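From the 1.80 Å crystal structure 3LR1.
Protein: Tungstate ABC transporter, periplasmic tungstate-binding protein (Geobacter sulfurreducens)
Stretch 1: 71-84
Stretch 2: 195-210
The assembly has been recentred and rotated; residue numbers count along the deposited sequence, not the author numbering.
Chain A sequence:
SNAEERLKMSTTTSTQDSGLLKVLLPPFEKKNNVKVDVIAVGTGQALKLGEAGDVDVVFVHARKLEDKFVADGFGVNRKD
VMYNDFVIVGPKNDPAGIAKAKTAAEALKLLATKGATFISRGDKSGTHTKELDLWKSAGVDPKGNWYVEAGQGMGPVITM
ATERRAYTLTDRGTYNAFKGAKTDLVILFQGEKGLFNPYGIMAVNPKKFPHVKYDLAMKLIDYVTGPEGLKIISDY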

# COMPACT_ATOMS: atom_id res chain seq x y z
N ALA A 71 -17.41 3.20 9.39
CA ALA A 71 -18.81 2.85 9.62
C ALA A 71 -19.01 2.22 10.99
O ALA A 71 -20.01 2.49 11.69
N ASP A 72 -18.03 1.41 11.37
CA ASP A 72 -18.02 0.74 12.66
C ASP A 72 -17.70 1.66 13.84
O ASP A 72 -17.79 1.25 14.99
N GLY A 73 -17.38 2.92 13.57
CA GLY A 73 -17.13 3.87 14.62
C GLY A 73 -15.71 3.93 15.10
O GLY A 73 -15.42 4.70 16.01
N PHE A 74 -14.81 3.12 14.55
CA PHE A 74 -13.43 3.09 15.09
C PHE A 74 -12.55 4.20 14.61
O PHE A 74 -11.66 4.59 15.29
N GLY A 75 -12.78 4.62 13.37
CA GLY A 75 -11.99 5.61 12.74
C GLY A 75 -12.81 6.87 12.45
O GLY A 75 -14.00 6.83 12.01
N VAL A 76 -12.17 7.99 12.62
CA VAL A 76 -12.83 9.24 12.40
C VAL A 76 -11.95 10.19 11.60
O VAL A 76 -10.71 10.09 11.59
N ASN A 77 -12.63 11.06 10.84
CA ASN A 77 -11.97 12.12 10.08
C ASN A 77 -10.95 11.60 9.04
O ASN A 77 -9.80 12.17 8.84
N ARG A 78 -11.35 10.51 8.37
CA ARG A 78 -10.59 9.92 7.28
C ARG A 78 -10.28 10.93 6.19
O ARG A 78 -11.18 11.66 5.72
N LYS A 79 -9.02 10.98 5.79
CA LYS A 79 -8.63 11.79 4.65
C LYS A 79 -7.85 10.97 3.64
O LYS A 79 -7.02 10.12 3.99
N ASP A 80 -8.10 11.24 2.37
CA ASP A 80 -7.35 10.67 1.29
C ASP A 80 -5.98 11.28 1.30
O ASP A 80 -5.82 12.52 1.42
N VAL A 81 -5.00 10.42 1.07
CA VAL A 81 -3.63 10.78 0.89
C VAL A 81 -3.23 10.18 -0.45
O VAL A 81 -3.04 8.95 -0.60
N MSE A 82 -3.15 11.06 -1.45
CA MSE A 82 -2.94 10.61 -2.81
C MSE A 82 -1.48 10.33 -2.90
O MSE A 82 -0.65 11.23 -2.81
N TYR A 83 -1.16 9.07 -3.12
CA TYR A 83 0.24 8.69 -3.22
C TYR A 83 0.36 7.39 -3.94
O TYR A 83 -0.51 6.54 -3.83
N ASN A 84 1.45 7.23 -4.67
CA ASN A 84 1.84 5.99 -5.24
C ASN A 84 1.01 5.57 -6.45
O ASN A 84 -0.09 6.18 -6.73
N LEU A 195 -1.70 8.19 -12.34
CA LEU A 195 -2.66 8.72 -11.36
C LEU A 195 -2.15 8.23 -10.01
O LEU A 195 -1.15 7.51 -10.01
N PHE A 196 -2.76 8.62 -8.87
CA PHE A 196 -2.36 8.07 -7.53
C PHE A 196 -3.48 7.37 -6.68
O PHE A 196 -4.69 7.43 -6.94
N ASN A 197 -3.01 6.61 -5.69
CA ASN A 197 -3.84 5.70 -4.94
C ASN A 197 -4.31 6.42 -3.73
O ASN A 197 -3.54 7.17 -3.10
N PRO A 198 -5.55 6.19 -3.40
CA PRO A 198 -6.10 6.90 -2.30
C PRO A 198 -5.80 6.22 -1.02
O PRO A 198 -6.66 5.44 -0.51
N TYR A 199 -4.63 6.47 -0.45
CA TYR A 199 -4.42 5.92 0.86
C TYR A 199 -5.42 6.61 1.69
O TYR A 199 -5.75 7.75 1.39
N GLY A 200 -5.87 5.95 2.74
CA GLY A 200 -6.61 6.61 3.80
C GLY A 200 -5.84 6.72 5.12
O GLY A 200 -5.18 5.79 5.55
N ILE A 201 -5.89 7.90 5.72
CA ILE A 201 -5.31 8.18 7.02
C ILE A 201 -6.49 8.55 7.93
O ILE A 201 -7.34 9.35 7.53
N MSE A 202 -6.56 7.93 9.11
CA MSE A 202 -7.76 8.01 9.99
C MSE A 202 -7.28 8.04 11.42
O MSE A 202 -6.29 7.39 11.75
N ALA A 203 -7.99 8.79 12.25
CA ALA A 203 -7.76 8.85 13.68
C ALA A 203 -8.66 7.81 14.35
O ALA A 203 -9.85 7.65 13.96
N VAL A 204 -8.08 7.11 15.34
CA VAL A 204 -8.79 6.15 16.17
C VAL A 204 -9.71 6.98 17.08
O VAL A 204 -9.29 8.00 17.67
N ASN A 205 -10.96 6.56 17.16
CA ASN A 205 -12.02 7.37 17.81
C ASN A 205 -11.91 7.40 19.33
O ASN A 205 -12.08 6.39 19.98
N PRO A 206 -11.61 8.56 19.91
CA PRO A 206 -11.51 8.60 21.38
C PRO A 206 -12.84 8.40 22.11
O PRO A 206 -12.83 8.16 23.31
N LYS A 207 -13.99 8.54 21.42
CA LYS A 207 -15.27 8.13 22.08
C LYS A 207 -15.26 6.61 22.36
O LYS A 207 -15.91 6.18 23.31
N LYS A 208 -14.59 5.82 21.54
CA LYS A 208 -14.42 4.39 21.81
C LYS A 208 -13.24 4.13 22.71
O LYS A 208 -13.29 3.25 23.58
N PHE A 209 -12.16 4.86 22.51
CA PHE A 209 -10.95 4.62 23.29
C PHE A 209 -10.47 5.93 23.84
O PHE A 209 -9.74 6.64 23.17
N PRO A 210 -10.89 6.29 25.08
CA PRO A 210 -10.55 7.67 25.49
C PRO A 210 -9.03 7.99 25.72
O PRO A 210 -8.67 9.17 25.81

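Antiparallel strands are joined by their backbones, but the two faces of the ribbon they form are furnished by side chains, and the tungstate-binding protein of Geobacter sulfurreducens offers a compact example. The strand through Lys79 to Tyr83 pairs antiparallel with 197-204, and the contact between the two stretches buries 1185 Å² in all.

Tyr199 has the largest share. Its backbone pairs with Val81, through Val81 N to Tyr199 O at 2.8 Å and Tyr199 N to Val81 O at 2.9 Å, which places both side chains on the same face. With chi1 at -76° (m), the phenol ring runs along the neighbouring strand and reaches Tyr83 and Asn84. Tyr83, a t rotamer, brings CD2 to 3.7 Å from Tyr199 CE2; the two rings meet obliquely, their planes 40° apart. The carbonyl Tyr83 O lies at the ring edge, 3.3 Å from Tyr199 CE2. On the same face, Val81 (t) places CG2 3.6 Å from CG2 of Ile201, also t, extending the apolar surface beyond the tyrosine.

Asn84 comes second in covered surface and supplies the polar end of this cluster. Its chi1 of -142° lies between wells, and Asn84 ND2 donates a hydrogen bond of 3.2 Å to Tyr199 OH. The hydroxyl of the buried Tyr199 thus has a polar partner at the end of its ring. Asn84 O meets the edge of the Phe196 ring and accepts a weak hydrogen bond from Asn197 N at 3.1 Å.

Phe74, at the other end, shows that the direction of CA to CB need not fix where a side chain finishes. That bond points away from the second stretch, yet the m rotamer brings the ring back, with Phe74 CD1 3.3 Å from Lys208 CD and 4.3 Å from Phe209 CE2. Here the aliphatic part of a lysine provides the packing surface. Nearby, Asn205 (t) points toward the first stretch and donates from ND2 to Gly73 O at 2.9 Å.

The opposite face of the ribbon, carrying Asp80, Met82 and Pro198, is more open. Arg78, extended with chi1 to chi3 all t, lays one face of its guanidinium over Gly200, whose CA is 3.5 Å from Arg78 NH2. A CB on Gly200 would clash with Arg78 NE, so the bare backbone leaves room for the arginine. A salt bridge to Asp80, modelled very short at 2.4 Å from Arg78 NH1 to Asp80 OD1, helps hold the group there. Beyond it, selenomethionine Met82 packs CE 3.6 Å from Pro198 CB.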

# COMPACT_ATOMS: atom_id res chain seq x y z
CB ALA A 71 -19.33 1.89 8.51
CB ASP A 72 -16.99 -0.39 12.65
CG ASP A 72 -17.43 -1.62 11.88
OD1 ASP A 72 -18.60 -1.77 11.41
OD2 ASP A 72 -16.54 -2.49 11.73
CB PHE A 74 -12.74 1.78 14.75
CG PHE A 74 -13.38 0.60 15.40
CD1 PHE A 74 -13.42 0.50 16.80
CD2 PHE A 74 -13.90 -0.41 14.66
CE1 PHE A 74 -14.04 -0.60 17.40
CE2 PHE A 74 -14.55 -1.51 15.28
CZ PHE A 74 -14.60 -1.60 16.63
CB VAL A 76 -13.29 9.86 13.73
CG1 VAL A 76 -14.55 9.09 14.31
CG2 VAL A 76 -12.14 9.91 14.69
CB ASN A 77 -11.36 13.14 11.05
CG ASN A 77 -12.44 13.94 11.87
OD1 ASN A 77 -12.24 14.24 13.05
ND2 ASN A 77 -13.56 14.24 11.27
CB ARG A 78 -11.33 8.76 6.60
CG ARG A 78 -10.51 8.03 5.54
CD ARG A 78 -11.33 7.20 4.53
NE ARG A 78 -10.53 6.55 3.50
CZ ARG A 78 -9.98 7.16 2.44
NH1 ARG A 78 -10.14 8.47 2.21
NH2 ARG A 78 -9.27 6.45 1.57
CB LYS A 79 -7.83 13.01 5.12
CG LYS A 79 -8.64 14.09 5.82
CD LYS A 79 -9.09 15.18 4.85
CE LYS A 79 -7.90 16.06 4.27
NZ LYS A 79 -8.07 16.65 2.83
CB ASP A 80 -7.93 11.04 -0.11
CG ASP A 80 -9.16 10.20 -0.52
OD1 ASP A 80 -9.40 9.12 0.04
OD2 ASP A 80 -9.87 10.63 -1.47
CB VAL A 81 -2.75 10.22 2.01
CG1 VAL A 81 -1.28 10.50 1.68
CG2 VAL A 81 -3.16 10.78 3.32
CB MSE A 82 -3.37 11.68 -3.82
CG MSE A 82 -4.92 11.92 -3.78
SE MSE A 82 -6.00 10.35 -4.40
CE MSE A 82 -6.92 10.35 -2.81
CB TYR A 83 0.86 8.56 -1.82
CG TYR A 83 2.18 7.86 -1.83
CD1 TYR A 83 3.23 8.38 -2.54
CD2 TYR A 83 2.37 6.71 -1.10
CE1 TYR A 83 4.49 7.73 -2.58
CE2 TYR A 83 3.62 6.04 -1.11
CZ TYR A 83 4.67 6.56 -1.87
OH TYR A 83 5.92 5.96 -1.96
CB ASN A 84 1.75 4.91 -4.16
CG ASN A 84 2.88 3.86 -4.23
OD1 ASN A 84 3.56 3.71 -5.25
ND2 ASN A 84 2.99 3.09 -3.18
CB LEU A 195 -4.11 8.29 -11.69
CG LEU A 195 -4.51 6.82 -12.01
CD1 LEU A 195 -5.28 6.08 -10.83
CD2 LEU A 195 -5.35 6.74 -13.31
CB PHE A 196 -1.51 9.09 -6.70
CG PHE A 196 -0.35 9.70 -7.50
CD1 PHE A 196 -0.37 11.03 -7.90
CD2 PHE A 196 0.70 8.89 -7.94
CE1 PHE A 196 0.67 11.54 -8.69
CE2 PHE A 196 1.72 9.36 -8.72
CZ PHE A 196 1.73 10.69 -9.11
CB ASN A 197 -3.09 4.41 -4.56
CG ASN A 197 -2.69 3.57 -5.81
OD1 ASN A 197 -3.29 3.74 -6.90
ND2 ASN A 197 -1.64 2.71 -5.68
CB PRO A 198 -7.62 6.79 -2.56
CG PRO A 198 -7.74 5.35 -3.20
CD PRO A 198 -6.57 5.42 -4.16
CB TYR A 199 -3.02 6.17 1.43
CG TYR A 199 -2.01 5.28 0.81
CD1 TYR A 199 -1.40 4.25 1.53
CD2 TYR A 199 -1.66 5.43 -0.51
CE1 TYR A 199 -0.47 3.42 0.94
CE2 TYR A 199 -0.74 4.62 -1.11
CZ TYR A 199 -0.14 3.62 -0.38
OH TYR A 199 0.76 2.82 -0.97
CB ILE A 201 -4.16 9.25 6.97
CG1 ILE A 201 -3.39 9.21 8.29
CG2 ILE A 201 -4.68 10.68 6.61
CD1 ILE A 201 -2.03 9.96 8.27
CB MSE A 202 -8.68 6.80 9.81
CG MSE A 202 -9.11 6.54 8.44
SE MSE A 202 -9.93 4.81 8.28
CE MSE A 202 -8.54 3.47 8.37
CB ALA A 203 -8.02 10.26 14.20
CB VAL A 204 -7.85 5.28 16.98
CG1 VAL A 204 -8.63 4.39 17.96
CG2 VAL A 204 -7.03 4.39 16.02
CB ASN A 205 -13.37 6.81 17.39
CG ASN A 205 -14.51 7.64 17.83
OD1 ASN A 205 -14.33 8.63 18.53
ND2 ASN A 205 -15.70 7.23 17.46
CB PRO A 206 -11.00 10.00 21.67
CG PRO A 206 -11.42 10.83 20.45
CD PRO A 206 -11.45 9.89 19.29
CB LYS A 207 -16.50 8.50 21.27
CG LYS A 207 -16.67 9.99 20.93
CD LYS A 207 -16.23 10.95 22.02
CE LYS A 207 -17.15 10.99 23.19
NZ LYS A 207 -17.57 12.42 23.62
CB LYS A 208 -14.27 3.59 20.53
CG LYS A 208 -15.61 3.25 19.87
CD LYS A 208 -15.44 2.18 18.79
CE LYS A 208 -16.65 2.10 17.91
NZ LYS A 208 -17.83 1.64 18.65
CB PHE A 209 -9.89 3.88 22.46
CG PHE A 209 -10.32 2.50 22.05
CD1 PHE A 209 -10.37 1.48 22.97
CD2 PHE A 209 -10.67 2.22 20.75
CE1 PHE A 209 -10.77 0.21 22.60
CE2 PHE A 209 -11.04 0.93 20.37
CZ PHE A 209 -11.15 -0.03 21.30
CB PRO A 210 -11.40 7.89 26.77
CG PRO A 210 -11.84 6.53 27.21
CD PRO A 210 -11.71 5.56 26.06